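Long-range contact in RE55538p (Drosophila melanogaster, PDB 4IX7), which acts as a transcriptional repressor and corepressor in neural development, preferentially binding palindromic 5'-CCAATTGG-3' DNA through its BEN domain: residues V3-P15 / D69-T81. Numbering follows the deposited sequence.
Sequences VMVSIGPNNTCVP and DPGKIQDIIFAVT
The carboxylate of D75 takes hydrogen bonds from N10 and T12, fastening the connection of a beta hairpin (strands 4-6 and 13-15) to helix 70-84 of the BEN domain. Within the connection, the type I turn from G8 to N11 presents N10 N, and T12 follows just after it; all the donors come from the hairpin side and all the acceptors from the helix. D75 OD1 receives N10 N on its syn lone pair at 2.9 Å. D75 OD2 is gripped twice by T12, from opposite faces of the carboxylate plane: the backbone N comes nearly along the C-O bond, and T12 OG1 lies on the anti side at 2.7 Å from D75 OD2. T12 brings hydroxyl and amide to bear together because OG1 stands beside its own backbone N (chi1 -55°). Three hydrogen bonds thus fix the rotation of this buried carboxylate, and the gathered N-H and O-H donors would be expected to favour its charged form.

A second polar group uses G71, one turn before D75, and Q74, next to it. N10 ND2 directs both hydrogens, close to the amide plane, at the helix: one to G71 O at 3.0 Å, the other to Q74 OE1 at 2.9 Å, where it sits above the carbonyl plane. G71 O also accepts D75 N within the helix.

Apolar contacts continue toward the C-terminal side. I7 rests on the helix backbone, its CG1 3.8 Å from D75 O and its CD1 near I76 CG1, while F19 of helix 16-19 also packs against I7. The F78 ring stacks with H82. P9 CD makes a CH-pi contact over one face, 3.7 Å from the F78 ring centroid, whereas I7 O meets the ring edge at F78 CD2, 3.4 Å away.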
ATOM      1  N   VAL C   3      32.770 -13.491  -3.577  1.00 25.21           N
ATOM      2  CA  VAL C   3      31.847 -14.444  -4.180  1.00 25.22           C
ATOM      3  C   VAL C   3      30.496 -13.800  -4.474  1.00 29.42           C
ATOM      4  O   VAL C   3      29.917 -13.122  -3.620  1.00 27.16           O
ATOM      5  CB  VAL C   3      31.653 -15.676  -3.269  1.00 25.15           C
ATOM      6  CG1 VAL C   3      30.687 -16.653  -3.896  1.00 28.88           C
ATOM      7  CG2 VAL C   3      33.001 -16.353  -3.009  1.00 26.30           C
HETATM    8  N   MSE C   4      30.000 -14.007  -5.689  1.00 24.94           N
HETATM    9  CA  MSE C   4      28.682 -13.508  -6.058  1.00 26.37           C
HETATM   10  C   MSE C   4      27.613 -14.535  -5.671  1.00 28.27           C
HETATM   11  O   MSE C   4      27.804 -15.745  -5.838  1.00 27.20           O
HETATM   12  CB  MSE C   4      28.621 -13.192  -7.556  1.00 23.42           C
HETATM   13  CG  MSE C   4      29.641 -12.164  -8.034  1.00 24.00           C
HETATM   14 SE   MSE C   4      29.460 -10.408  -7.173  0.51 26.61          SE
HETATM   15  CE  MSE C   4      27.785  -9.841  -7.979  1.00 29.78           C
ATOM     16  N   VAL C   5      26.499 -14.045  -5.135  1.00 21.28           N
ATOM     17  CA  VAL C   5      25.389 -14.885  -4.722  1.00 22.90           C
ATOM     18  C   VAL C   5      24.225 -14.690  -5.695  1.00 23.54           C
ATOM     19  O   VAL C   5      23.777 -13.564  -5.917  1.00 21.06           O
ATOM     20  CB  VAL C   5      24.903 -14.532  -3.295  1.00 21.61           C
ATOM     21  CG1 VAL C   5      23.680 -15.358  -2.932  1.00 24.78           C
ATOM     22  CG2 VAL C   5      26.012 -14.747  -2.279  1.00 26.62           C
ATOM     23  N   SER C   6      23.752 -15.783  -6.291  1.00 19.71           N
ATOM     24  CA  SER C   6      22.562 -15.753  -7.141  1.00 20.53           C
ATOM     25  C   SER C   6      21.320 -15.644  -6.264  1.00 22.66           C
ATOM     26  O   SER C   6      21.086 -16.497  -5.404  1.00 22.59           O
ATOM     27  CB  SER C   6      22.500 -17.035  -7.976  1.00 19.52           C
ATOM     28  OG  SER C   6      21.408 -17.015  -8.875  1.00 22.09           O
ATOM     29  N   ILE C   7      20.518 -14.599  -6.459  1.00 16.89           N
ATOM     30  CA  ILE C   7      19.399 -14.369  -5.537  1.00 16.80           C
ATOM     31  C   ILE C   7      18.061 -14.959  -5.982  1.00 18.94           C
ATOM     32  O   ILE C   7      17.111 -15.010  -5.197  1.00 19.12           O
ATOM     33  CB  ILE C   7      19.220 -12.865  -5.161  1.00 17.73           C
ATOM     34  CG1 ILE C   7      18.504 -12.096  -6.280  1.00 19.18           C
ATOM     35  CG2 ILE C   7      20.566 -12.233  -4.783  1.00 18.24           C
ATOM     36  CD1 ILE C   7      18.175 -10.649  -5.922  1.00 16.83           C
ATOM     37  N   GLY C   8      17.980 -15.402  -7.233  1.00 17.97           N
ATOM     38  CA  GLY C   8      16.736 -15.959  -7.738  1.00 17.18           C
ATOM     39  C   GLY C   8      16.919 -16.708  -9.035  1.00 18.72           C
ATOM     40  O   GLY C   8      18.029 -16.780  -9.562  1.00 19.61           O
ATOM     41  N   PRO C   9      15.822 -17.265  -9.561  1.00 18.80           N
ATOM     42  CA  PRO C   9      15.886 -18.117 -10.759  1.00 20.60           C
ATOM     43  C   PRO C   9      16.480 -17.471 -12.014  1.00 20.87           C
ATOM     44  O   PRO C   9      16.897 -18.209 -12.909  1.00 22.27           O
ATOM     45  CB  PRO C   9      14.421 -18.520 -10.996  1.00 20.52           C
ATOM     46  CG  PRO C   9      13.597 -17.608 -10.126  1.00 32.70           C
ATOM     47  CD  PRO C   9      14.471 -17.210  -8.977  1.00 20.29           C
ATOM     48  N   ASN C  10      16.514 -16.144 -12.100  1.00 19.87           N
ATOM     49  CA  ASN C  10      17.069 -15.489 -13.284  1.00 20.25           C
ATOM     50  C   ASN C  10      18.545 -15.130 -13.134  1.00 17.89           C
ATOM     51  O   ASN C  10      19.122 -14.449 -13.984  1.00 20.88           O
ATOM     52  CB  ASN C  10      16.238 -14.261 -13.674  1.00 17.80           C
ATOM     53  CG  ASN C  10      14.791 -14.611 -13.943  1.00 23.08           C
ATOM     54  OD1 ASN C  10      14.493 -15.630 -14.576  1.00 29.09           O
ATOM     55  ND2 ASN C  10      13.878 -13.786 -13.446  1.00 22.32           N
ATOM     56  N   ASN C  11      19.143 -15.604 -12.045  1.00 19.41           N
ATOM     57  CA  ASN C  11      20.567 -15.416 -11.781  1.00 17.02           C
ATOM     58  C   ASN C  11      21.001 -13.950 -11.631  1.00 17.97           C
ATOM     59  O   ASN C  11      22.135 -13.582 -11.944  1.00 21.00           O
ATOM     60  CB  ASN C  11      21.428 -16.153 -12.822  1.00 18.88           C
ATOM     61  CG  ASN C  11      22.881 -16.309 -12.388  1.00 20.54           C
ATOM     62  OD1 ASN C  11      23.805 -16.030 -13.160  1.00 24.61           O
ATOM     63  ND2 ASN C  11      23.087 -16.742 -11.151  1.00 20.03           N
ATOM     64  N   THR C  12      20.107 -13.112 -11.114  1.00 18.12           N
ATOM     65  CA  THR C  12      20.525 -11.783 -10.697  1.00 15.15           C
ATOM     66  C   THR C  12      21.381 -11.982  -9.453  1.00 15.05           C
ATOM     67  O   THR C  12      20.990 -12.718  -8.541  1.00 18.14           O
ATOM     68  CB  THR C  12      19.316 -10.906 -10.341  1.00 17.91           C
ATOM     69  OG1 THR C  12      18.416 -10.873 -11.459  1.00 18.71           O
ATOM     70  CG2 THR C  12      19.762  -9.486 -10.002  1.00 18.98           C
ATOM     71  N   CYS C  13      22.549 -11.349  -9.426  1.00 18.27           N
ATOM     72  CA  CYS C  13      23.495 -11.556  -8.331  1.00 18.65           C
ATOM     73  C   CYS C  13      23.853 -10.289  -7.569  1.00 20.34           C
ATOM     74  O   CYS C  13      23.779  -9.175  -8.101  1.00 20.93           O
ATOM     75  CB  CYS C  13      24.785 -12.188  -8.858  1.00 21.27           C
ATOM     76  SG  CYS C  13      24.559 -13.838  -9.566  1.00 24.66           S
ATOM     77  N   VAL C  14      24.238 -10.488  -6.312  1.00 19.09           N
ATOM     78  CA  VAL C  14      24.814  -9.445  -5.475  1.00 18.46           C
ATOM     79  C   VAL C  14      26.019 -10.063  -4.774  1.00 19.66           C
ATOM     80  O   VAL C  14      26.084 -11.286  -4.637  1.00 21.62           O
ATOM     81  CB  VAL C  14      23.797  -8.939  -4.415  1.00 18.97           C
ATOM     82  CG1 VAL C  14      22.561  -8.355  -5.092  1.00 19.60           C
ATOM     83  CG2 VAL C  14      23.399 -10.065  -3.460  1.00 18.03           C
ATOM     84  N   PRO C  15      26.982  -9.233  -4.336  1.00 18.28           N
ATOM     85  CA  PRO C  15      28.113  -9.833  -3.621  1.00 16.70           C
ATOM     86  C   PRO C  15      27.655 -10.514  -2.337  1.00 20.97           C
ATOM     87  O   PRO C  15      26.665 -10.084  -1.729  1.00 19.89           O
ATOM     88  CB  PRO C  15      28.995  -8.629  -3.289  1.00 19.17           C
ATOM     89  CG  PRO C  15      28.611  -7.585  -4.292  1.00 19.11           C
ATOM     90  CD  PRO C  15      27.137  -7.779  -4.497  1.00 20.49           C
ATOM     91  N   ASP C  69      13.872  -3.623 -15.171  1.00 15.39           N
ATOM     92  CA  ASP C  69      14.176  -4.951 -15.721  1.00 16.62           C
ATOM     93  C   ASP C  69      13.335  -6.020 -15.023  1.00 15.37           C
ATOM     94  O   ASP C  69      13.533  -6.274 -13.834  1.00 17.51           O
ATOM     95  CB  ASP C  69      15.675  -5.225 -15.511  1.00 18.10           C
ATOM     96  CG  ASP C  69      16.152  -6.529 -16.142  1.00 25.51           C
ATOM     97  OD1 ASP C  69      15.433  -7.542 -16.091  1.00 25.22           O
ATOM     98  OD2 ASP C  69      17.282  -6.544 -16.684  1.00 25.85           O
ATOM     99  N   PRO C  70      12.376  -6.633 -15.744  1.00 14.17           N
ATOM    100  CA  PRO C  70      11.437  -7.554 -15.098  1.00 16.68           C
ATOM    101  C   PRO C  70      12.112  -8.781 -14.493  1.00 16.11           C
ATOM    102  O   PRO C  70      11.655  -9.256 -13.458  1.00 17.23           O
ATOM    103  CB  PRO C  70      10.513  -7.991 -16.241  1.00 22.66           C
ATOM    104  CG  PRO C  70      10.685  -6.987 -17.304  1.00 25.50           C
ATOM    105  CD  PRO C  70      12.055  -6.404 -17.165  1.00 20.80           C
ATOM    106  N   GLY C  71      13.162  -9.296 -15.132  1.00 17.13           N
ATOM    107  CA  GLY C  71      13.826 -10.486 -14.633  1.00 19.12           C
ATOM    108  C   GLY C  71      14.537 -10.208 -13.321  1.00 16.53           C
ATOM    109  O   GLY C  71      14.525 -11.034 -12.400  1.00 17.60           O
ATOM    110  N   LYS C  72      15.141  -9.030 -13.227  1.00 16.59           N
ATOM    111  CA  LYS C  72      15.813  -8.615 -12.000  1.00 15.68           C
ATOM    112  C   LYS C  72      14.804  -8.373 -10.870  1.00 15.53           C
ATOM    113  O   LYS C  72      15.025  -8.769  -9.716  1.00 15.14           O
ATOM    114  CB  LYS C  72      16.699  -7.382 -12.260  1.00 16.17           C
ATOM    115  CG  LYS C  72      17.892  -7.698 -13.176  1.00 17.86           C
ATOM    116  CD  LYS C  72      18.747  -6.465 -13.444  1.00 19.29           C
ATOM    117  CE  LYS C  72      19.945  -6.857 -14.301  1.00 27.07           C
ATOM    118  NZ  LYS C  72      20.727  -5.684 -14.775  1.00 31.01           N
ATOM    119  N   ILE C  73      13.683  -7.744 -11.203  1.00 14.99           N
ATOM    120  CA  ILE C  73      12.636  -7.506 -10.219  1.00 14.22           C
ATOM    121  C   ILE C  73      12.062  -8.832  -9.725  1.00 16.22           C
ATOM    122  O   ILE C  73      11.854  -9.013  -8.528  1.00 16.13           O
ATOM    123  CB  ILE C  73      11.540  -6.582 -10.781  1.00 15.09           C
ATOM    124  CG1 ILE C  73      12.100  -5.165 -10.944  1.00 16.53           C
ATOM    125  CG2 ILE C  73      10.318  -6.550  -9.860  1.00 15.97           C
ATOM    126  CD1 ILE C  73      12.744  -4.613  -9.701  1.00 16.07           C
ATOM    127  N   GLN C  74      11.835  -9.765 -10.649  1.00 13.34           N
ATOM    128  CA  GLN C  74      11.334 -11.088 -10.285  1.00 15.71           C
ATOM    129  C   GLN C  74      12.278 -11.760  -9.289  1.00 17.58           C
ATOM    130  O   GLN C  74      11.831 -12.389  -8.332  1.00 17.26           O
ATOM    131  CB  GLN C  74      11.176 -11.964 -11.525  1.00 20.77           C
ATOM    132  CG  GLN C  74      10.414 -13.247 -11.265  1.00 27.83           C
ATOM    133  CD  GLN C  74      10.394 -14.169 -12.476  1.00 36.73           C
ATOM    134  OE1 GLN C  74      10.997 -13.871 -13.511  1.00 35.38           O
ATOM    135  NE2 GLN C  74       9.702 -15.297 -12.350  1.00 44.86           N
ATOM    136  N   ASP C  75      13.582 -11.600  -9.500  1.00 17.18           N
ATOM    137  CA  ASP C  75      14.563 -12.190  -8.595  1.00 17.02           C
ATOM    138  C   ASP C  75      14.551 -11.532  -7.222  1.00 16.41           C
ATOM    139  O   ASP C  75      14.682 -12.216  -6.203  1.00 17.15           O
ATOM    140  CB  ASP C  75      15.968 -12.135  -9.194  1.00 17.16           C
ATOM    141  CG  ASP C  75      16.217 -13.253 -10.194  1.00 20.31           C
ATOM    142  OD1 ASP C  75      15.374 -14.174 -10.295  1.00 21.36           O
ATOM    143  OD2 ASP C  75      17.267 -13.204 -10.864  1.00 18.16           O
ATOM    144  N   ILE C  76      14.398 -10.209  -7.189  1.00 15.52           N
ATOM    145  CA  ILE C  76      14.329  -9.506  -5.915  1.00 16.99           C
ATOM    146  C   ILE C  76      13.113  -9.976  -5.135  1.00 16.49           C
ATOM    147  O   ILE C  76      13.204 -10.245  -3.938  1.00 17.85           O
ATOM    148  CB  ILE C  76      14.290  -7.978  -6.112  1.00 13.22           C
ATOM    149  CG1 ILE C  76      15.648  -7.503  -6.644  1.00 14.72           C
ATOM    150  CG2 ILE C  76      13.927  -7.261  -4.800  1.00 16.02           C
ATOM    151  CD1 ILE C  76      15.642  -6.063  -7.098  1.00 15.98           C
ATOM    152  N   ILE C  77      11.981 -10.102  -5.817  1.00 14.50           N
ATOM    153  CA  ILE C  77      10.760 -10.583  -5.171  1.00 16.25           C
ATOM    154  C   ILE C  77      10.961 -12.011  -4.671  1.00 16.11           C
ATOM    155  O   ILE C  77      10.589 -12.336  -3.547  1.00 18.03           O
ATOM    156  CB  ILE C  77       9.554 -10.500  -6.119  1.00 14.90           C
ATOM    157  CG1 ILE C  77       9.226  -9.038  -6.423  1.00 16.30           C
ATOM    158  CG2 ILE C  77       8.353 -11.196  -5.514  1.00 18.97           C
ATOM    159  CD1 ILE C  77       8.215  -8.862  -7.570  1.00 18.58           C
ATOM    160  N   PHE C  78      11.578 -12.852  -5.494  1.00 16.66           N
ATOM    161  CA  PHE C  78      11.875 -14.220  -5.082  1.00 18.09           C
ATOM    162  C   PHE C  78      12.687 -14.246  -3.790  1.00 21.18           C
ATOM    163  O   PHE C  78      12.327 -14.940  -2.833  1.00 21.40           O
ATOM    164  CB  PHE C  78      12.622 -14.974  -6.187  1.00 21.82           C
ATOM    165  CG  PHE C  78      12.944 -16.398  -5.835  1.00 22.01           C
ATOM    166  CD1 PHE C  78      12.075 -17.421  -6.179  1.00 26.59           C
ATOM    167  CD2 PHE C  78      14.120 -16.715  -5.169  1.00 20.14           C
ATOM    168  CE1 PHE C  78      12.368 -18.736  -5.859  1.00 29.30           C
ATOM    169  CE2 PHE C  78      14.418 -18.030  -4.842  1.00 26.74           C
ATOM    170  CZ  PHE C  78      13.541 -19.041  -5.192  1.00 29.62           C
ATOM    171  N   ALA C  79      13.779 -13.489  -3.759  1.00 16.82           N
ATOM    172  CA  ALA C  79      14.671 -13.516  -2.609  1.00 18.14           C
ATOM    173  C   ALA C  79      13.990 -12.998  -1.340  1.00 18.96           C
ATOM    174  O   ALA C  79      14.084 -13.618  -0.276  1.00 19.91           O
ATOM    175  CB  ALA C  79      15.917 -12.713  -2.894  1.00 17.32           C
ATOM    176  N   VAL C  80      13.313 -11.859  -1.440  1.00 17.24           N
ATOM    177  CA  VAL C  80      12.738 -11.240  -0.245  1.00 16.79           C
ATOM    178  C   VAL C  80      11.568 -12.064   0.303  1.00 21.17           C
ATOM    179  O   VAL C  80      11.477 -12.294   1.507  1.00 23.48           O
ATOM    180  CB  VAL C  80      12.324  -9.762  -0.489  1.00 16.80           C
ATOM    181  CG1 VAL C  80      11.640  -9.180   0.751  1.00 17.47           C
ATOM    182  CG2 VAL C  80      13.540  -8.929  -0.838  1.00 15.51           C
ATOM    183  N   THR C  81      10.690 -12.535  -0.573  1.00 17.98           N
ATOM    184  CA  THR C  81       9.566 -13.356  -0.112  1.00 21.47           C
ATOM    185  C   THR C  81      10.005 -14.676   0.519  1.00 23.00           C
ATOM    186  O   THR C  81       9.335 -15.172   1.425  1.00 31.42           O
ATOM    187  CB  THR C  81       8.526 -13.622  -1.221  1.00 20.18           C
ATOM    188  OG1 THR C  81       9.133 -14.347  -2.297  1.00 20.09           O
ATOM    189  CG2 THR C  81       7.955 -12.308  -1.741  1.00 20.91           C
TER